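Local coordinates for protein type II restriction enzyme AgeI (Thalassobius gelatinovorus, PDB 5DWC) that recognizes the double-stranded DNA sequence 5'-ACCGGT-3' and cleaves it after the first A, leaving fragments with terminal 5'-phosphates, at residues K140-I145 / I165-S170. Residues are numbered along the deposited sequence; the frame is centred on the assembly and turned at random.
Sequences KVDVMI and IHAKVS
A classic beta bulge, in which Asp142 and Val143 both face Ile165, joins the two strands of an antiparallel hairpin in the central mixed sheet of this PDDEXK-clan nuclease, and illustrates how an irregular strand start can set an acid beside a lysine. Ile165 O takes both amides of the bulge: Val143 N at 3.0 Å with a nearly straight N-H...O angle of 170°, and Asp142 N at 3.1 Å, more bent at its hydrogen. Ile165 N returns a bond to Val143 O, completing a hydrogen-bonded antiparallel pair. Within the bulge, Asp142 lies against the partner strand, its CB 3.4 Å from Ile165 O; its CG stands anti to the carbonyl carbon (chi1 -66°), which sets the carboxylate beside Ala167 and Lys168. There OD2 forms a salt bridge of 3.1 Å with Lys168 NZ, whose chain bends at chi2 and chi4 to bring the ammonium to OD2. Placed at the start of one hairpin strand and the end of the next, this aspartate and lysine probably correspond to those of the PD-(D/E)XK signature, with His166 in the (D/E) place. Glu97 of helix 88-108 is a separate acidic neighbour, close to Asp142 OD1. With an alanine at Asp142, Lys168 NZ would probably lose this carboxylate partner, keeping the long, weak ion pair to Asp178, and its tip would be less firmly held. His166 and Val141 turn to helix 179-187, and His166 CD2 comes 3.5 Å from Lys140 O, approaching obliquely. The other end of the contact is apolar: Val143 and Ile165 lie alongside each other on one sheet face, CB to CB at 3.7 Å. Ile145 crosses Ile165 at about a right angle, setting its CD1 methyl 3.7 Å from Ile165 CG1.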
# COMPACT_ATOMS: atom_id res chain seq x y z
N LYS A 140 -4.94 14.41 -2.49
CA LYS A 140 -5.85 13.28 -2.75
C LYS A 140 -5.20 12.00 -3.30
O LYS A 140 -5.57 10.89 -2.88
CB LYS A 140 -6.95 13.71 -3.72
CG LYS A 140 -8.22 14.22 -3.04
CD LYS A 140 -8.17 14.05 -1.53
CE LYS A 140 -8.85 12.76 -1.06
NZ LYS A 140 -8.81 12.67 0.43
N VAL A 141 -4.27 12.13 -4.24
CA VAL A 141 -3.68 10.95 -4.87
C VAL A 141 -2.29 10.63 -4.34
O VAL A 141 -1.45 11.52 -4.19
CB VAL A 141 -3.59 11.11 -6.40
CG1 VAL A 141 -2.92 9.90 -7.02
CG2 VAL A 141 -4.98 11.31 -7.00
N ASP A 142 -2.06 9.35 -4.06
CA ASP A 142 -0.80 8.89 -3.49
C ASP A 142 0.22 8.47 -4.55
O ASP A 142 1.37 8.90 -4.50
CB ASP A 142 -1.06 7.73 -2.53
CG ASP A 142 -1.86 8.16 -1.31
OD1 ASP A 142 -1.83 9.36 -0.97
OD2 ASP A 142 -2.52 7.30 -0.69
N VAL A 143 -0.19 7.64 -5.49
CA VAL A 143 0.71 7.20 -6.55
C VAL A 143 0.09 7.42 -7.93
O VAL A 143 -1.01 6.96 -8.21
CB VAL A 143 1.08 5.70 -6.41
CG1 VAL A 143 2.05 5.29 -7.51
CG2 VAL A 143 1.67 5.42 -5.04
N MET A 144 0.82 8.13 -8.79
CA MET A 144 0.35 8.43 -10.14
C MET A 144 0.75 7.35 -11.14
O MET A 144 1.86 6.82 -11.08
CB MET A 144 0.88 9.80 -10.59
CG MET A 144 1.34 9.85 -12.04
SD MET A 144 2.24 11.36 -12.45
CE MET A 144 0.88 12.44 -12.92
N ILE A 145 -0.15 7.03 -12.06
CA ILE A 145 0.13 6.05 -13.10
C ILE A 145 0.26 6.71 -14.46
O ILE A 145 -0.67 7.38 -14.93
CB ILE A 145 -0.96 4.97 -13.18
CG1 ILE A 145 -1.35 4.50 -11.77
CG2 ILE A 145 -0.50 3.80 -14.04
CD1 ILE A 145 -2.56 3.58 -11.76
N ILE A 165 -3.28 5.96 -7.89
CA ILE A 165 -3.41 4.95 -6.85
C ILE A 165 -3.61 5.59 -5.48
O ILE A 165 -2.92 6.54 -5.12
CB ILE A 165 -2.18 4.04 -6.79
CG1 ILE A 165 -1.97 3.33 -8.13
CG2 ILE A 165 -2.31 3.02 -5.67
CD1 ILE A 165 -0.74 2.44 -8.17
N HIS A 166 -4.57 5.07 -4.72
CA HIS A 166 -4.74 5.45 -3.33
C HIS A 166 -4.12 4.40 -2.42
O HIS A 166 -4.74 3.38 -2.12
CB HIS A 166 -6.21 5.64 -2.98
CG HIS A 166 -6.92 6.61 -3.87
ND1 HIS A 166 -7.48 6.25 -5.08
CD2 HIS A 166 -7.14 7.94 -3.74
CE1 HIS A 166 -8.03 7.31 -5.65
NE2 HIS A 166 -7.84 8.35 -4.86
N ALA A 167 -2.88 4.64 -2.00
CA ALA A 167 -2.15 3.69 -1.18
C ALA A 167 -2.48 3.85 0.30
O ALA A 167 -2.04 4.80 0.94
CB ALA A 167 -0.65 3.85 -1.40
N LYS A 168 -3.27 2.92 0.83
CA LYS A 168 -3.65 2.96 2.23
C LYS A 168 -3.13 1.74 3.00
O LYS A 168 -3.54 0.62 2.73
CB LYS A 168 -5.18 3.03 2.36
CG LYS A 168 -5.76 4.37 1.96
CD LYS A 168 -5.41 5.44 2.98
CE LYS A 168 -5.75 6.84 2.48
NZ LYS A 168 -4.82 7.29 1.40
N VAL A 169 -2.22 1.98 3.94
CA VAL A 169 -1.66 0.92 4.77
C VAL A 169 -2.77 0.16 5.49
O VAL A 169 -2.77 -1.07 5.55
CB VAL A 169 -0.65 1.46 5.80
CG1 VAL A 169 -0.30 0.39 6.83
CG2 VAL A 169 0.60 1.97 5.11
N SER A 170 -3.72 0.92 6.04
CA SER A 170 -4.88 0.32 6.68
C SER A 170 -6.16 0.94 6.14
O SER A 170 -6.24 2.15 5.93
CB SER A 170 -4.81 0.51 8.20
OG SER A 170 -5.90 -0.13 8.84